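Local coordinates for folylpolyglutamate synthase protein FOLC (Mycobacterium tuberculosis, PDB 2VOS) that probably catalyses the ATP-dependent addition of L-glutamate to dihydropteroate and, successively, to tetrahydrofolate, making dihydrofolate and folylpolyglutamates, at residues Thr93-Ser98 / Arg107-Gly112; Tyr64-Ile69 / Ala171-Gly176. One frame throughout, in Å; residues are numbered along the deposited sequence.

Contact 1. Residues Thr93-Ser98 / Arg107-Gly112; sequences TGRTTS and RISIDG. With CO (cobalt (II) ion), chain E.
Strands 93-96 and 108-110 form an antiparallel beta hairpin in the mixed sheet of the nucleotide-binding domain, and waters bridge the two segments. The hydrogen-bonded pair Arg95 and Ser109 anchors it: Arg95 N donates to Ser109 O at 2.8 Å, from above the carbonyl plane, while the return bond from Ser109 N to Arg95 O lies in that plane. Toward the turn, Arg107 O receives Thr96 OG1 at 2.9 Å, nearly along its C=O axis. The Thr96 hydroxyl reaches it because OG1 stands anti to the backbone N (chi1 180°).

On the sheet face that carries Arg95 and Ser109, the Arg95 chain runs extended and then bends at chi3 (39°), laying its guanidinium against Ser109, whose CB lies 3.8 Å from the guanidinium plane, toward the rim. A water 2.7 Å from Arg95 NH2 also bonds Ser109 OG; a second joins Ser109 OG to Arg95 O. Asp83 of helix 75-88 forms a salt bridge with Arg95 NE that probably offsets the charge, with Arg80 close by. At the same, turn end as Thr96, the extended Arg107 chain runs past Thr97 and Ser98; its NE bonds His100 ND1, and a water 2.9 Å from Arg107 NH1 bridges to Thr97 O.

Just past the strand, Ser98 O binds cobalt at 2.2 Å, with Thr76 and Glu174 as the other protein ligands. This is a hairpin at the margin of a P-loop NTPase-like sheet, leading into the metal site beside ADP.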
loop_
_atom_site.group_PDB
_atom_site.type_symbol
_atom_site.label_atom_id
_atom_site.label_comp_id
_atom_site.label_asym_id
_atom_site.label_seq_id
_atom_site.Cartn_x
_atom_site.Cartn_y
_atom_site.Cartn_z
ATOM N N THR A 93 3.306 -8.923 16.318
ATOM C CA THR A 93 3.898 -8.277 15.135
ATOM C C THR A 93 4.150 -6.765 15.315
ATOM O O THR A 93 3.507 -6.084 16.130
ATOM C CB THR A 93 2.952 -8.351 13.904
ATOM O OG1 THR A 93 1.674 -7.837 14.307
ATOM C CG2 THR A 93 2.830 -9.803 13.404
ATOM N N GLY A 94 5.080 -6.253 14.538
ATOM C CA GLY A 94 5.122 -4.795 14.301
ATOM C C GLY A 94 5.018 -4.673 12.795
ATOM O O GLY A 94 5.528 -5.526 12.059
ATOM N N ARG A 95 4.366 -3.616 12.317
ATOM C CA ARG A 95 4.211 -3.454 10.903
ATOM C C ARG A 95 4.396 -1.961 10.548
ATOM O O ARG A 95 3.834 -1.057 11.210
ATOM C CB ARG A 95 2.801 -3.921 10.445
ATOM C CG ARG A 95 2.528 -3.467 9.006
ATOM C CD ARG A 95 1.242 -4.093 8.424
ATOM N NE ARG A 95 0.108 -4.212 9.388
ATOM C CZ ARG A 95 -0.738 -3.214 9.678
ATOM N NH1 ARG A 95 -0.560 -1.973 9.157
ATOM N NH2 ARG A 95 -1.766 -3.449 10.485
ATOM N N THR A 96 5.201 -1.706 9.519
ATOM C CA THR A 96 5.347 -0.345 9.082
ATOM C C THR A 96 4.933 -0.308 7.629
ATOM O O THR A 96 5.362 -1.132 6.805
ATOM C CB THR A 96 6.728 0.298 9.404
ATOM O OG1 THR A 96 6.748 1.644 8.910
ATOM C CG2 THR A 96 7.919 -0.487 8.850
ATOM N N THR A 97 4.005 0.588 7.332
ATOM C CA THR A 97 3.479 0.731 5.990
ATOM C C THR A 97 3.487 2.208 5.580
ATOM O O THR A 97 3.720 3.080 6.404
ATOM C CB THR A 97 2.002 0.240 5.856
ATOM O OG1 THR A 97 1.217 0.831 6.910
ATOM C CG2 THR A 97 1.895 -1.332 5.942
ATOM N N SER A 98 3.280 2.447 4.277
ATOM C CA SER A 98 3.250 3.780 3.722
ATOM C C SER A 98 2.547 3.734 2.359
ATOM O O SER A 98 2.329 2.640 1.745
ATOM C CB SER A 98 4.646 4.393 3.627
ATOM O OG SER A 98 5.428 3.531 2.843
ATOM N N ARG A 107 1.346 4.477 10.185
ATOM C CA ARG A 107 2.658 3.987 9.652
ATOM C C ARG A 107 3.372 3.066 10.624
ATOM O O ARG A 107 4.309 2.406 10.217
ATOM C CB ARG A 107 3.614 5.155 9.381
ATOM C CG ARG A 107 3.015 6.084 8.285
ATOM C CD ARG A 107 3.777 7.408 8.193
ATOM N NE ARG A 107 3.341 8.122 6.965
ATOM C CZ ARG A 107 3.906 7.986 5.744
ATOM N NH1 ARG A 107 4.979 7.180 5.534
ATOM N NH2 ARG A 107 3.399 8.692 4.715
ATOM N N ILE A 108 2.952 3.041 11.891
ATOM C CA ILE A 108 3.593 2.143 12.862
ATOM C C ILE A 108 2.515 1.435 13.638
ATOM O O ILE A 108 1.793 2.066 14.414
ATOM C CB ILE A 108 4.498 2.944 13.858
ATOM C CG1 ILE A 108 5.443 3.875 13.065
ATOM C CG2 ILE A 108 5.221 1.975 14.878
ATOM C CD1 ILE A 108 6.211 4.942 13.930
ATOM N N SER A 109 2.403 0.123 13.431
ATOM C CA SER A 109 1.393 -0.675 14.057
ATOM C C SER A 109 2.053 -1.750 14.868
ATOM O O SER A 109 3.105 -2.263 14.476
ATOM C CB SER A 109 0.497 -1.346 13.003
ATOM O OG SER A 109 -0.189 -0.327 12.242
ATOM N N ILE A 110 1.452 -2.066 16.004
ATOM C CA ILE A 110 1.912 -3.213 16.869
ATOM C C ILE A 110 0.666 -4.034 17.142
ATOM O O ILE A 110 -0.395 -3.421 17.391
ATOM C CB ILE A 110 2.454 -2.706 18.252
ATOM C CG1 ILE A 110 3.636 -1.714 18.069
ATOM C CG2 ILE A 110 2.798 -3.946 19.194
ATOM C CD1 ILE A 110 4.837 -2.339 17.503
ATOM N N ASP A 111 0.769 -5.355 16.999
ATOM C CA ASP A 111 -0.317 -6.284 17.259
ATOM C C ASP A 111 -1.456 -6.012 16.294
ATOM O O ASP A 111 -2.596 -6.210 16.669
ATOM C CB ASP A 111 -0.867 -6.104 18.688
ATOM C CG ASP A 111 0.186 -6.406 19.777
ATOM O OD1 ASP A 111 0.826 -7.490 19.702
ATOM O OD2 ASP A 111 0.346 -5.569 20.714
ATOM N N GLY A 112 -1.175 -5.513 15.084
ATOM C CA GLY A 112 -2.230 -5.328 14.070
ATOM C C GLY A 112 -2.989 -4.006 14.166
ATOM O O GLY A 112 -3.947 -3.817 13.458
HETATM CO CO CO E . 1.739 1.129 0.250
HETATM O O HOH W 1 1.293 -4.925 13.743
HETATM O O HOH W 2 1.574 0.041 9.992
HETATM O O HOH W 3 -2.756 -1.259 11.717
HETATM O O HOH W 4 5.910 4.774 6.928
HETATM O O HOH W 5 2.846 2.317 -1.174
HETATM O O HOH W 6 -0.048 2.133 -0.227
#

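Contact 2. Residues Tyr64-Ile69 / Ala171-Gly176. With CO (cobalt (II) ion), chain E.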
loop_
_atom_site.group_PDB
_atom_site.type_symbol
_atom_site.label_atom_id
_atom_site.label_comp_id
_atom_site.label_asym_id
_atom_site.label_seq_id
_atom_site.Cartn_x
_atom_site.Cartn_y
_atom_site.Cartn_z
ATOM N N TYR A 64 15.002 -8.196 15.730
ATOM C CA TYR A 64 13.885 -9.078 15.429
ATOM C C TYR A 64 14.059 -9.348 13.965
ATOM O O TYR A 64 14.699 -8.581 13.249
ATOM C CB TYR A 64 12.519 -8.369 15.679
ATOM C CG TYR A 64 12.591 -6.874 15.326
ATOM C CD1 TYR A 64 12.501 -6.423 14.009
ATOM C CD2 TYR A 64 12.778 -5.949 16.318
ATOM C CE1 TYR A 64 12.623 -5.064 13.691
ATOM C CE2 TYR A 64 12.881 -4.575 16.033
ATOM C CZ TYR A 64 12.829 -4.158 14.744
ATOM O OH TYR A 64 12.907 -2.819 14.548
ATOM N N PRO A 65 13.502 -10.448 13.491
ATOM C CA PRO A 65 13.514 -10.757 12.053
ATOM C C PRO A 65 12.372 -10.018 11.376
ATOM O O PRO A 65 11.387 -9.681 12.080
ATOM C CB PRO A 65 13.213 -12.266 12.027
ATOM C CG PRO A 65 12.298 -12.439 13.195
ATOM C CD PRO A 65 12.902 -11.521 14.303
ATOM N N SER A 66 12.497 -9.734 10.080
ATOM C CA SER A 66 11.485 -8.977 9.332
ATOM C C SER A 66 11.089 -9.709 8.073
ATOM O O SER A 66 11.865 -10.488 7.501
ATOM C CB SER A 66 12.045 -7.609 8.830
ATOM O OG SER A 66 12.323 -6.673 9.894
ATOM N N ILE A 67 9.900 -9.396 7.590
ATOM C CA ILE A 67 9.498 -9.768 6.260
ATOM C C ILE A 67 9.321 -8.435 5.523
ATOM O O ILE A 67 8.596 -7.535 6.005
ATOM C CB ILE A 67 8.118 -10.515 6.321
ATOM C CG1 ILE A 67 8.254 -11.808 7.153
ATOM C CG2 ILE A 67 7.533 -10.776 4.916
ATOM C CD1 ILE A 67 6.866 -12.340 7.622
ATOM N N HIS A 68 9.996 -8.313 4.389
ATOM C CA HIS A 68 10.326 -7.049 3.771
ATOM C C HIS A 68 9.649 -7.031 2.417
ATOM O O HIS A 68 9.804 -7.943 1.610
ATOM C CB HIS A 68 11.855 -6.912 3.656
ATOM C CG HIS A 68 12.329 -5.502 3.438
ATOM N ND1 HIS A 68 13.652 -5.185 3.208
ATOM C CD2 HIS A 68 11.657 -4.324 3.448
ATOM C CE1 HIS A 68 13.772 -3.873 3.079
ATOM N NE2 HIS A 68 12.575 -3.327 3.231
ATOM N N ILE A 69 8.862 -5.994 2.140
ATOM C CA ILE A 69 7.987 -6.046 0.990
ATOM C C ILE A 69 8.200 -4.870 0.019
ATOM O O ILE A 69 8.123 -3.691 0.428
ATOM C CB ILE A 69 6.468 -6.057 1.465
ATOM C CG1 ILE A 69 6.202 -7.302 2.362
ATOM C CG2 ILE A 69 5.527 -5.972 0.305
ATOM C CD1 ILE A 69 5.008 -7.077 3.356
ATOM N N ALA A 171 8.723 -8.342 12.480
ATOM C CA ALA A 171 8.307 -7.061 11.891
ATOM C C ALA A 171 7.930 -7.267 10.423
ATOM O O ALA A 171 8.583 -8.062 9.698
ATOM C CB ALA A 171 9.407 -6.025 11.991
ATOM N N VAL A 172 6.929 -6.520 9.968
ATOM C CA VAL A 172 6.526 -6.598 8.591
ATOM C C VAL A 172 6.785 -5.214 8.003
ATOM O O VAL A 172 6.228 -4.198 8.488
ATOM C CB VAL A 172 4.983 -6.870 8.466
ATOM C CG1 VAL A 172 4.635 -6.993 6.971
ATOM C CG2 VAL A 172 4.618 -8.157 9.221
ATOM N N VAL A 173 7.648 -5.141 7.000
ATOM C CA VAL A 173 8.232 -3.840 6.676
ATOM C C VAL A 173 8.002 -3.528 5.214
ATOM O O VAL A 173 8.529 -4.231 4.321
ATOM C CB VAL A 173 9.745 -3.865 6.930
ATOM C CG1 VAL A 173 10.372 -2.456 6.486
ATOM C CG2 VAL A 173 10.021 -4.188 8.438
ATOM N N GLU A 174 7.235 -2.484 4.927
ATOM C CA GLU A 174 6.989 -2.123 3.549
ATOM C C GLU A 174 8.031 -1.075 3.099
ATOM O O GLU A 174 8.280 -0.109 3.801
ATOM C CB GLU A 174 5.593 -1.506 3.408
ATOM C CG GLU A 174 5.301 -0.908 2.079
ATOM C CD GLU A 174 3.874 -0.340 1.966
ATOM O OE1 GLU A 174 3.093 -0.322 2.938
ATOM O OE2 GLU A 174 3.530 0.084 0.854
ATOM N N VAL A 175 8.595 -1.255 1.913
ATOM C CA VAL A 175 9.456 -0.239 1.286
ATOM C C VAL A 175 8.703 1.089 1.090
ATOM O O VAL A 175 7.514 1.100 0.733
ATOM C CB VAL A 175 10.006 -0.837 -0.084
ATOM C CG1 VAL A 175 10.647 0.184 -0.945
ATOM C CG2 VAL A 175 11.064 -1.896 0.244
ATOM N N GLY A 176 9.372 2.214 1.372
ATOM C CA GLY A 176 8.837 3.536 1.047
ATOM C C GLY A 176 8.804 3.696 -0.461
ATOM O O GLY A 176 7.751 3.962 -1.048
HETATM CO CO CO E . 1.739 1.129 0.250
HETATM O O HOH W 5 2.846 2.317 -1.174
HETATM O O HOH W 6 -0.048 2.133 -0.227
#
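Glu174 OE2 binds the cobalt ion at 2.2 Å, and the ion is also bound by two waters, Thr76 OG1 and Ser98 O. The side chain gets there by full extension: CG is anti to the backbone N (chi1 171°) and the chain stays straight beyond it, carrying the carboxylate off the strand end toward the metal and the bound ADP. Lys75 touches the same side chain, and its charge would be expected to steady the carboxylate as an anion.

Behind this tip, strands 66-69 and 171-174 run parallel in register. Their ladder ends with Val175 N donating to Ile69 O at 2.9 Å, almost straight at 177°, which fixes the backbone immediately after the ligand. Ile69 N and Val173 O pair one step earlier, and that carbonyl also meets His68 CD2 at 3.2 Å, in the plane of the ring. With CG anti to the backbone N, the His68 imidazole lies against Val173 CG1 and Val175 CG2, and Thr184 holds its NE2.

On the opposite sheet face, the Ile69 and Val172 side chains cross obliquely, Ile69 CD1 coming to 3.6 Å from Val172 CG1, under helix 75-88. At the strand starts the Tyr64 ring brings CD1 to 3.7 Å from Ala171 CB, and its hydroxyl bonds Phe160 O. Neighbouring parallel strands whose C-terminal ends deliver a P-loop lysine and threonine and an acidic metal ligand are characteristic of the P-loop NTPase fold of Mur-type ligases.

Both contacts are buried and belong to one sheet, in which strand 93-96 lies between the partners 108-110 and 170-174; Gly94 O to Val172 N, 2.7 Å, is a probable hydrogen bond joining them. Contact 2 is the more deeply set in the sheet: parallel strands distant in sequence meet through a backbone ladder flanked by mostly apolar side chains. Contact 1, formed by antiparallel strands close in sequence, has a more polar, hydrated character, and several residues of 107-112 are partly exposed. Helix 75-88 covers a face of both. At their ends they converge on one cobalt ion, contact 1 giving a backbone carbonyl and contact 2 a carboxylate, and two metal-bound waters belong to both contacts.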